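N-acyl homoserine lactonase AiiA (Bacillus thuringiensis subsp. kurstaki, PDB 5EH9) hydrolyses the lactone ring of N-acyl homoserine lactones of short and long acyl chain, using two zinc ions held in a metallo-beta-lactamase fold. Local coordinates at residues K8-P13 with R247-Y252; A60-G65 with M80-R85; S106-D111 with R128-A133. All blocks are in the same frame, centred on the assembly; numbering follows the deposited sequence.

Contact 1 of 3, residues K8-P13 with R247-Y252; sequences KLYFVP and RVFPEY. Unlike the reference sequence in segment 8-13: Val-12 (reference Ile).
Lys-8 lies across the Tyr-252 ring, and this CH-pi contact is the first of several aromatic interactions that join strand 8-13 to the C-terminal loop 247-252. Lys-8 CD stands 3.7 Å above the centroid of the Tyr-252 ring, only 8° off its normal; because the chain is extended beyond CG, the methylenes run over the face and CE passes on to the phenol carbon CZ.

The Tyr-10 ring is sandwiched. Over one face comes CE2 of Phe-249, in an oblique ring pair with planes at 47°. Over the opposite face sits Tyr-252 CB, 3.7 Å from Tyr-10 CD1, and the Tyr-252 ring turns its edge toward that face in an offset edge-to-face pair. The rim of Tyr-10 is met near its plane by two carbonyls, with CE1 3.4 Å from Pro-250 O. The loop bends there through a cis peptide between Phe-249 and Pro-250.

Polar links involve the backbone. Phe-249 N donates to Phe-11 O at 2.9 Å, almost straight at 177°. Next to this direct bond, one water accepts from Phe-11 N, 2.8 Å away, and donates to the carbonyls of Arg-247 and Glu-251, linking the strand to two loop carbonyls.

On the other side of the strand Phe-11 turns into the core, edge-to-face with Tyr-41 and Phe-235, while its CB packs 4.2 Å from Val-248 CG1. Tyr-10, Phe-249 and Tyr-252 thus form an aromatic cluster that fastens the C-terminal loop along the first strand of the larger mixed sheet of the metallo-beta-lactamase fold.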
loop_
_atom_site.group_PDB
_atom_site.type_symbol
_atom_site.label_atom_id
_atom_site.label_comp_id
_atom_site.label_asym_id
_atom_site.label_seq_id
_atom_site.Cartn_x
_atom_site.Cartn_y
_atom_site.Cartn_z
ATOM N N LYS A 8 4.951 15.511 -8.447
ATOM C CA LYS A 8 4.429 14.371 -9.223
ATOM C C LYS A 8 4.060 13.256 -8.271
ATOM O O LYS A 8 4.877 12.941 -7.355
ATOM C CB LYS A 8 5.489 13.834 -10.254
ATOM C CG LYS A 8 5.978 14.871 -11.215
ATOM C CD LYS A 8 6.933 14.295 -12.249
ATOM C CE LYS A 8 7.419 15.383 -13.220
ATOM N NZ LYS A 8 8.327 14.867 -14.239
ATOM N N LEU A 9 2.925 12.599 -8.587
ATOM C CA LEU A 9 2.513 11.378 -7.955
ATOM C C LEU A 9 2.412 10.286 -9.053
ATOM O O LEU A 9 1.551 10.364 -9.909
ATOM C CB LEU A 9 1.176 11.568 -7.227
ATOM C CG LEU A 9 0.499 10.297 -6.741
ATOM C CD1 LEU A 9 1.388 9.405 -5.913
ATOM C CD2 LEU A 9 -0.786 10.687 -6.020
ATOM N N TYR A 10 3.345 9.323 -8.995
ATOM C CA TYR A 10 3.358 8.172 -9.915
ATOM C C TYR A 10 2.730 6.944 -9.264
ATOM O O TYR A 10 3.128 6.538 -8.163
ATOM C CB TYR A 10 4.781 7.821 -10.286
ATOM C CG TYR A 10 5.580 8.820 -11.107
ATOM C CD1 TYR A 10 5.405 8.927 -12.477
ATOM C CD2 TYR A 10 6.584 9.584 -10.541
ATOM C CE1 TYR A 10 6.168 9.808 -13.218
ATOM C CE2 TYR A 10 7.330 10.419 -11.301
ATOM C CZ TYR A 10 7.151 10.498 -12.641
ATOM O OH TYR A 10 7.969 11.284 -13.433
ATOM N N PHE A 11 1.886 6.301 -10.038
ATOM C CA PHE A 11 1.381 4.944 -9.739
ATOM C C PHE A 11 2.324 3.943 -10.442
ATOM O O PHE A 11 2.458 4.001 -11.663
ATOM C CB PHE A 11 -0.022 4.765 -10.285
ATOM C CG PHE A 11 -1.119 5.504 -9.495
ATOM C CD1 PHE A 11 -1.068 6.843 -9.298
ATOM C CD2 PHE A 11 -2.177 4.826 -9.013
ATOM C CE1 PHE A 11 -2.088 7.544 -8.602
ATOM C CE2 PHE A 11 -3.158 5.489 -8.278
ATOM C CZ PHE A 11 -3.104 6.830 -8.077
ATOM N N VAL A 12 2.955 3.050 -9.665
ATOM C CA VAL A 12 4.013 2.202 -10.249
ATOM C C VAL A 12 3.605 0.759 -9.995
ATOM O O VAL A 12 3.628 0.240 -8.874
ATOM C CB VAL A 12 5.323 2.481 -9.556
ATOM C CG1 VAL A 12 6.434 1.629 -10.146
ATOM C CG2 VAL A 12 5.694 3.992 -9.621
ATOM N N PRO A 13 3.182 0.054 -11.072
ATOM C CA PRO A 13 2.879 -1.355 -10.938
ATOM C C PRO A 13 4.059 -2.171 -10.378
ATOM O O PRO A 13 5.191 -1.983 -10.871
ATOM C CB PRO A 13 2.520 -1.774 -12.367
ATOM C CG PRO A 13 2.039 -0.509 -13.028
ATOM C CD PRO A 13 2.885 0.533 -12.384
ATOM N N ARG A 247 -4.039 6.269 -14.645
ATOM C CA ARG A 247 -2.758 6.668 -15.300
ATOM C C ARG A 247 -1.578 6.110 -14.475
ATOM O O ARG A 247 -1.517 6.335 -13.275
ATOM C CB ARG A 247 -2.619 8.201 -15.335
ATOM C CG ARG A 247 -3.701 8.902 -16.131
ATOM C CD ARG A 247 -3.592 10.448 -16.033
ATOM N NE ARG A 247 -2.623 10.948 -17.016
ATOM C CZ ARG A 247 -1.774 11.975 -16.868
ATOM N NH1 ARG A 247 -0.939 12.286 -17.875
ATOM N NH2 ARG A 247 -1.731 12.690 -15.744
ATOM N N VAL A 248 -0.643 5.431 -15.148
ATOM C CA VAL A 248 0.457 4.751 -14.490
ATOM C C VAL A 248 1.780 5.247 -15.099
ATOM O O VAL A 248 1.772 5.809 -16.182
ATOM C CB VAL A 248 0.402 3.224 -14.476
ATOM C CG1 VAL A 248 -0.886 2.721 -13.853
ATOM C CG2 VAL A 248 0.654 2.617 -15.864
ATOM N N PHE A 249 2.845 5.051 -14.364
ATOM C CA PHE A 249 4.179 5.365 -14.820
ATOM C C PHE A 249 4.363 4.992 -16.296
ATOM O O PHE A 249 3.967 3.909 -16.679
ATOM C CB PHE A 249 5.232 4.630 -13.972
ATOM C CG PHE A 249 6.636 5.111 -14.251
ATOM C CD1 PHE A 249 7.379 4.592 -15.315
ATOM C CD2 PHE A 249 7.222 6.075 -13.518
ATOM C CE1 PHE A 249 8.636 5.064 -15.624
ATOM C CE2 PHE A 249 8.447 6.555 -13.796
ATOM C CZ PHE A 249 9.160 6.050 -14.864
ATOM N N PRO A 250 4.882 5.926 -17.095
ATOM C CA PRO A 250 5.525 7.203 -16.812
ATOM C C PRO A 250 4.559 8.375 -16.681
ATOM O O PRO A 250 4.986 9.488 -16.420
ATOM C CB PRO A 250 6.387 7.410 -18.010
ATOM C CG PRO A 250 5.539 6.885 -19.141
ATOM C CD PRO A 250 4.979 5.589 -18.522
ATOM N N GLU A 251 3.266 8.178 -16.832
ATOM C CA GLU A 251 2.301 9.251 -16.522
ATOM C C GLU A 251 2.225 9.476 -15.013
ATOM O O GLU A 251 2.529 8.542 -14.258
ATOM C CB GLU A 251 0.917 8.943 -17.090
ATOM C CG GLU A 251 0.950 8.833 -18.628
ATOM C CD GLU A 251 -0.402 8.794 -19.235
ATOM O OE1 GLU A 251 -1.170 7.898 -18.896
ATOM O OE2 GLU A 251 -0.672 9.661 -20.082
ATOM N N TYR A 252 1.825 10.684 -14.631
ATOM C CA TYR A 252 1.660 10.974 -13.233
ATOM C C TYR A 252 0.466 11.883 -13.061
ATOM O O TYR A 252 -0.056 12.444 -14.031
ATOM C CB TYR A 252 2.905 11.681 -12.672
ATOM C CG TYR A 252 3.317 12.944 -13.415
ATOM C CD1 TYR A 252 4.146 12.871 -14.534
ATOM C CD2 TYR A 252 2.841 14.211 -12.998
ATOM C CE1 TYR A 252 4.548 14.020 -15.189
ATOM C CE2 TYR A 252 3.212 15.352 -13.683
ATOM C CZ TYR A 252 4.058 15.251 -14.775
ATOM O OH TYR A 252 4.479 16.326 -15.507
HETATM O O HOH W 1 0.882 7.501 -12.374
#

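Contact 2 of 3, residues A60-G65 with M80-R85; sequences AVNNEG and MTEEDR. With GOL (glycerol), chain H.
Met-80 lies against Ala-60 and Val-61 with a fully extended side chain. Its CB is 3.8 Å from Ala-60 O. CG, anti to the backbone N (chi1 -172°), carries the chain on from CB, and with the later torsions also near 180° it leads to SD, which touches both Ala-60 CB (3.7 Å) and Val-61 CG2 (3.6 Å). The methyl CE of Met-80 continues past the same branch of Val-61, at 3.6 Å from CG2.

Val-61 divides its two methyls between partners: CG2 also meets Arg-85 CG, whereas CG1 rests 3.6 Å from Glu-82 CD, the two side chains crossing at about a right angle. Glu-82 bends at chi2, and its OE2 accepts from Arg-85 NH1 on the syn side, a salt bridge of 2.9 Å beside the valine.

The backbones join through Asn-62 N, which donates to Met-80 O at 2.9 Å and 176°. One water accepts a hydrogen bond from Met-80 N and donates to Ala-60 O, and a second accepts from Asn-62 ND2 and Glu-82 N. A glycerol, probably from the crystallisation liquor, sits beside Glu-64, whose OE2 also forms a salt bridge with Lys-79.

Arg-85 takes the N-cap position of helix 86-93. The whole is a type II beta turn, Ala-60 to Asn-63, packed against the loop that leads into this helix from 76-79, an edge strand of the larger sheet of the metallo-beta-lactamase fold.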
loop_
_atom_site.group_PDB
_atom_site.type_symbol
_atom_site.label_atom_id
_atom_site.label_comp_id
_atom_site.label_asym_id
_atom_site.label_seq_id
_atom_site.Cartn_x
_atom_site.Cartn_y
_atom_site.Cartn_z
ATOM N N ALA A 60 8.746 -14.521 -3.283
ATOM C CA ALA A 60 7.596 -14.640 -4.190
ATOM C C ALA A 60 7.982 -14.674 -5.676
ATOM O O ALA A 60 7.110 -14.953 -6.533
ATOM C CB ALA A 60 6.657 -13.461 -3.941
ATOM N N VAL A 61 9.256 -14.386 -6.002
ATOM C CA VAL A 61 9.675 -14.295 -7.399
ATOM C C VAL A 61 9.552 -15.707 -8.003
ATOM O O VAL A 61 10.123 -16.685 -7.496
ATOM C CB VAL A 61 11.112 -13.793 -7.522
ATOM C CG1 VAL A 61 11.643 -13.968 -8.929
ATOM C CG2 VAL A 61 11.211 -12.313 -7.144
ATOM N N ASN A 62 8.756 -15.826 -9.074
ATOM C CA ASN A 62 8.569 -17.036 -9.808
ATOM C C ASN A 62 8.137 -18.141 -8.881
ATOM O O ASN A 62 8.593 -19.306 -9.024
ATOM C CB ASN A 62 9.827 -17.417 -10.575
ATOM C CG ASN A 62 10.178 -16.400 -11.668
ATOM O OD1 ASN A 62 9.306 -15.850 -12.356
ATOM N ND2 ASN A 62 11.456 -16.163 -11.845
ATOM N N ASN A 63 7.285 -17.800 -7.939
ATOM C CA ASN A 63 6.893 -18.734 -6.876
ATOM C C ASN A 63 5.427 -18.486 -6.464
ATOM O O ASN A 63 5.118 -18.011 -5.341
ATOM C CB ASN A 63 7.852 -18.638 -5.686
ATOM C CG ASN A 63 7.615 -19.705 -4.650
ATOM O OD1 ASN A 63 7.047 -20.777 -4.947
ATOM N ND2 ASN A 63 8.103 -19.456 -3.436
ATOM N N GLU A 64 4.541 -18.805 -7.388
ATOM C CA GLU A 64 3.107 -18.722 -7.138
ATOM C C GLU A 64 2.663 -19.542 -5.920
ATOM O O GLU A 64 1.677 -19.210 -5.256
ATOM C CB GLU A 64 2.328 -19.188 -8.373
ATOM C CG GLU A 64 2.472 -18.210 -9.482
ATOM C CD GLU A 64 2.050 -18.646 -10.839
ATOM O OE1 GLU A 64 1.641 -19.830 -11.138
ATOM O OE2 GLU A 64 2.248 -17.720 -11.628
ATOM N N GLY A 65 3.370 -20.644 -5.678
ATOM C CA GLY A 65 3.136 -21.535 -4.554
ATOM C C GLY A 65 3.784 -21.132 -3.231
ATOM O O GLY A 65 3.922 -21.976 -2.318
ATOM N N MET A 80 4.790 -12.490 -9.448
ATOM C CA MET A 80 5.938 -11.655 -9.337
ATOM C C MET A 80 7.100 -12.272 -10.114
ATOM O O MET A 80 7.422 -13.417 -9.905
ATOM C CB MET A 80 6.364 -11.461 -7.895
ATOM C CG MET A 80 7.447 -10.461 -7.626
ATOM S SD MET A 80 8.169 -10.725 -5.989
ATOM C CE MET A 80 9.357 -9.417 -5.997
ATOM N N THR A 81 7.703 -11.463 -10.999
ATOM C CA THR A 81 8.885 -11.840 -11.729
ATOM C C THR A 81 10.087 -11.106 -11.145
ATOM O O THR A 81 9.922 -10.203 -10.347
ATOM C CB THR A 81 8.758 -11.497 -13.222
ATOM O OG1 THR A 81 8.746 -10.063 -13.421
ATOM C CG2 THR A 81 7.574 -12.081 -13.815
ATOM N N GLU A 82 11.278 -11.376 -11.669
ATOM C CA GLU A 82 12.501 -10.718 -11.222
ATOM C C GLU A 82 12.385 -9.215 -11.439
ATOM O O GLU A 82 12.902 -8.450 -10.626
ATOM C CB GLU A 82 13.775 -11.227 -11.956
ATOM C CG GLU A 82 14.099 -12.698 -11.530
ATOM C CD GLU A 82 14.887 -12.944 -10.207
ATOM O OE1 GLU A 82 15.251 -14.167 -9.888
ATOM O OE2 GLU A 82 15.133 -11.933 -9.488
ATOM N N GLU A 83 11.685 -8.824 -12.488
ATOM C CA GLU A 83 11.555 -7.416 -12.846
ATOM C C GLU A 83 10.731 -6.647 -11.786
ATOM O O GLU A 83 10.843 -5.402 -11.720
ATOM C CB GLU A 83 10.851 -7.257 -14.213
ATOM C CG GLU A 83 11.757 -7.595 -15.361
ATOM C CD GLU A 83 11.081 -7.471 -16.699
ATOM O OE1 GLU A 83 11.843 -7.600 -17.728
ATOM O OE2 GLU A 83 9.820 -7.286 -16.707
ATOM N N ASP A 84 9.925 -7.348 -11.015
ATOM C CA ASP A 84 8.990 -6.685 -10.045
ATOM C C ASP A 84 9.623 -6.500 -8.701
ATOM O O ASP A 84 8.998 -5.951 -7.796
ATOM C CB ASP A 84 7.766 -7.502 -9.917
ATOM C CG ASP A 84 6.962 -7.635 -11.177
ATOM O OD1 ASP A 84 6.859 -6.678 -11.921
ATOM O OD2 ASP A 84 6.459 -8.775 -11.452
ATOM N N ARG A 85 10.882 -6.887 -8.502
ATOM C CA ARG A 85 11.592 -6.610 -7.270
ATOM C C ARG A 85 11.793 -5.118 -7.176
ATOM O O ARG A 85 12.200 -4.466 -8.155
ATOM C CB ARG A 85 12.956 -7.276 -7.203
ATOM C CG ARG A 85 12.926 -8.809 -7.295
ATOM C CD ARG A 85 14.191 -9.391 -7.626
ATOM N NE ARG A 85 15.010 -9.464 -6.480
ATOM C CZ ARG A 85 15.748 -10.533 -6.063
ATOM N NH1 ARG A 85 15.770 -11.723 -6.638
ATOM N NH2 ARG A 85 16.390 -10.386 -4.966
HETATM C C1 GOL H . 5.440 -15.051 -12.062
HETATM O O1 GOL H . 5.663 -16.065 -11.086
HETATM C C2 GOL H . 4.279 -15.522 -12.917
HETATM O O2 GOL H . 3.298 -15.512 -11.939
HETATM C C3 GOL H . 3.995 -14.633 -14.151
HETATM O O3 GOL H . 2.866 -13.777 -13.983
HETATM O O HOH W 2 5.201 -15.278 -8.396
HETATM O O HOH W 3 11.521 -13.742 -13.623
#

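Contact 3 of 3, residues S106-D111 with R128-A133; sequences SHLHFD and RTEYEA. With ZN (zinc ion), chain C; ZN (zinc ion), chain B.
Glu-130 accepts a hydrogen bond from the backbone of Leu-108, in the zinc-binding loop of the metallo-beta-lactamase fold, whose HxHxDH motif runs from His-107 to His-112. The donor, Leu-108 N, lies 2.9 Å from Glu-130 OE2 with a bond angle of 170°; it approaches from above the carboxylate, 37° out of its plane. The glutamate gets there by a bend: CG leaves anti to the backbone N, then chi2 of 69° folds the carboxylate over toward the loop. Glu-130 OE2 also lies 3.4 Å from His-107 CB. Tyr-140 hydrogen-bonds to OE2 and Ser-173 to OE1, so the buried carboxylate has bonds on both oxygens, which should restrict its rotation.

The Leu-108 and Glu-130 side chains run antiparallel alongside each other, with Leu-108 CG 3.8 Å from Glu-130 CG. Beyond it, Leu-108 CD1 goes on to Tyr-131 CA in the helix.

His-107 turns away from the helix. Its CG is staggered between the two main-chain bonds of CA, which leads the ring toward the metals. There ND1 donates to Ser-106 OG close to the ring plane, and Ser-106 OG is itself hydrogen-bonded to Asp-53 OD2, a second-shell relay consistent with orienting the imidazole. His-107 NE2 binds one zinc at 2.1 Å; His-109 ND1 binds the same zinc, with His-172 and Asp-194 completing its protein ligands. Asp-111 binds the other zinc through OD2, alongside His-112, His-238 and the shared Asp-194. A water 2.0 Å from each zinc bridges the pair and donates to Asp-111 OD1 at 2.9 Å.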
loop_
_atom_site.group_PDB
_atom_site.type_symbol
_atom_site.label_atom_id
_atom_site.label_comp_id
_atom_site.label_asym_id
_atom_site.label_seq_id
_atom_site.Cartn_x
_atom_site.Cartn_y
_atom_site.Cartn_z
ATOM N N SER A 106 2.307 1.587 4.174
ATOM C CA SER A 106 0.886 1.674 4.480
ATOM C C SER A 106 0.571 0.650 5.576
ATOM O O SER A 106 -0.224 0.899 6.499
ATOM C CB SER A 106 0.068 1.413 3.243
ATOM O OG SER A 106 0.255 0.094 2.746
ATOM N N HIS A 107 1.145 -0.559 5.426
ATOM C CA HIS A 107 1.017 -1.606 6.375
ATOM C C HIS A 107 2.093 -2.677 5.991
ATOM O O HIS A 107 2.794 -2.453 5.015
ATOM C CB HIS A 107 -0.382 -2.203 6.429
ATOM C CG HIS A 107 -0.952 -2.767 5.187
ATOM N ND1 HIS A 107 -0.994 -2.124 3.980
ATOM C CD2 HIS A 107 -1.617 -3.961 4.998
ATOM C CE1 HIS A 107 -1.685 -2.843 3.117
ATOM N NE2 HIS A 107 -2.051 -3.979 3.707
ATOM N N LEU A 108 2.188 -3.702 6.789
ATOM C CA LEU A 108 3.279 -4.671 6.644
ATOM C C LEU A 108 2.861 -5.994 6.075
ATOM O O LEU A 108 3.621 -6.983 6.159
ATOM C CB LEU A 108 4.096 -4.805 7.945
ATOM C CG LEU A 108 4.781 -3.504 8.479
ATOM C CD1 LEU A 108 5.365 -3.767 9.839
ATOM C CD2 LEU A 108 5.781 -2.949 7.450
ATOM N N HIS A 109 1.732 -6.068 5.420
ATOM C CA HIS A 109 1.381 -7.208 4.569
ATOM C C HIS A 109 2.447 -7.424 3.537
ATOM O O HIS A 109 3.104 -6.522 3.061
ATOM C CB HIS A 109 0.014 -7.056 3.952
ATOM C CG HIS A 109 -1.097 -7.228 4.957
ATOM N ND1 HIS A 109 -2.429 -6.938 4.647
ATOM C CD2 HIS A 109 -1.102 -7.672 6.226
ATOM C CE1 HIS A 109 -3.184 -7.194 5.715
ATOM N NE2 HIS A 109 -2.403 -7.590 6.683
ATOM N N PHE A 110 2.560 -8.672 3.086
ATOM C CA PHE A 110 3.662 -9.076 2.167
ATOM C C PHE A 110 3.694 -8.361 0.875
ATOM O O PHE A 110 4.759 -8.224 0.243
ATOM C CB PHE A 110 3.719 -10.594 2.006
ATOM C CG PHE A 110 2.890 -11.080 0.876
ATOM C CD1 PHE A 110 1.505 -11.062 0.912
ATOM C CD2 PHE A 110 3.491 -11.460 -0.249
ATOM C CE1 PHE A 110 0.767 -11.426 -0.195
ATOM C CE2 PHE A 110 2.755 -11.976 -1.329
ATOM C CZ PHE A 110 1.386 -11.881 -1.317
ATOM N N ASP A 111 2.478 -7.941 0.393
ATOM C CA ASP A 111 2.366 -7.199 -0.816
ATOM C C ASP A 111 2.605 -5.701 -0.756
ATOM O O ASP A 111 2.569 -5.025 -1.757
ATOM C CB ASP A 111 1.010 -7.501 -1.527
ATOM C CG ASP A 111 -0.220 -7.145 -0.650
ATOM O OD1 ASP A 111 -0.186 -7.560 0.545
ATOM O OD2 ASP A 111 -1.166 -6.522 -1.182
ATOM N N ARG A 128 2.947 2.422 14.823
ATOM C CA ARG A 128 3.268 1.584 15.924
ATOM C C ARG A 128 2.399 0.370 16.053
ATOM O O ARG A 128 2.941 -0.732 16.303
ATOM C CB ARG A 128 3.169 2.420 17.227
ATOM C CG ARG A 128 3.603 1.651 18.427
ATOM C CD ARG A 128 3.654 2.513 19.665
ATOM N NE ARG A 128 4.591 3.652 19.493
ATOM C CZ ARG A 128 5.905 3.585 19.709
ATOM N NH1 ARG A 128 6.642 4.722 19.524
ATOM N NH2 ARG A 128 6.419 2.494 20.200
ATOM N N THR A 129 1.112 0.490 15.834
ATOM C CA THR A 129 0.219 -0.654 15.997
ATOM C C THR A 129 0.454 -1.695 14.891
ATOM O O THR A 129 0.193 -2.838 15.095
ATOM C CB THR A 129 -1.253 -0.204 16.055
ATOM O OG1 THR A 129 -1.481 0.688 14.987
ATOM C CG2 THR A 129 -1.594 0.490 17.398
ATOM N N GLU A 130 0.926 -1.247 13.737
ATOM C CA GLU A 130 1.258 -2.181 12.674
ATOM C C GLU A 130 2.551 -2.928 12.975
ATOM O O GLU A 130 2.667 -4.148 12.821
ATOM C CB GLU A 130 1.393 -1.441 11.340
ATOM C CG GLU A 130 1.537 -2.390 10.162
ATOM C CD GLU A 130 0.327 -3.225 9.796
ATOM O OE1 GLU A 130 -0.787 -2.902 10.314
ATOM O OE2 GLU A 130 0.468 -4.181 9.039
ATOM N N TYR A 131 3.580 -2.164 13.375
ATOM C CA TYR A 131 4.879 -2.749 13.765
ATOM C C TYR A 131 4.652 -3.808 14.863
ATOM O O TYR A 131 5.190 -4.932 14.792
ATOM C CB TYR A 131 5.793 -1.613 14.223
ATOM C CG TYR A 131 7.155 -2.046 14.594
ATOM C CD1 TYR A 131 8.144 -2.180 13.619
ATOM C CD2 TYR A 131 7.415 -2.397 15.852
ATOM C CE1 TYR A 131 9.386 -2.555 13.991
ATOM C CE2 TYR A 131 8.650 -2.829 16.224
ATOM C CZ TYR A 131 9.621 -2.883 15.287
ATOM O OH TYR A 131 10.909 -3.394 15.596
ATOM N N GLU A 132 3.897 -3.414 15.919
ATOM C CA GLU A 132 3.609 -4.326 17.001
ATOM C C GLU A 132 2.951 -5.607 16.516
ATOM O O GLU A 132 3.260 -6.718 16.982
ATOM C CB GLU A 132 2.693 -3.615 18.017
ATOM C CG GLU A 132 3.373 -2.602 18.894
ATOM C CD GLU A 132 2.349 -1.800 19.780
ATOM O OE1 GLU A 132 2.854 -1.008 20.568
ATOM O OE2 GLU A 132 1.056 -1.945 19.667
ATOM N N ALA A 133 1.973 -5.460 15.643
ATOM C CA ALA A 133 1.232 -6.610 15.144
ATOM C C ALA A 133 2.176 -7.520 14.384
ATOM O O ALA A 133 2.075 -8.760 14.482
ATOM C CB ALA A 133 0.110 -6.117 14.231
HETATM ZN ZN ZN C . -3.135 -5.662 3.069
HETATM ZN ZN ZN B . -2.672 -5.170 -0.198
HETATM O O HOH W 4 -2.742 -6.508 1.316
#

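The three contacts differ in depth and chemistry. Contact 3 is buried, its centre about 10 Å from the centre of the chain, and joins one carboxylate-to-backbone hydrogen bond to leucine packing, behind the metal ligands. Contacts 1 and 2 are partly buried, their centres about 14 and 18 Å from the same point; the first relies on aromatic rings, the second on methionine and valine packing beside a surface salt bridge. Contacts 1 and 3 lie on opposite sides of the chain centre, and both smaller loops are nested within the one closed by contact 1. Helix 86-93 relates the outer two: it follows segment 80-85 directly and also receives Val-12 and Phe-249 of contact 1.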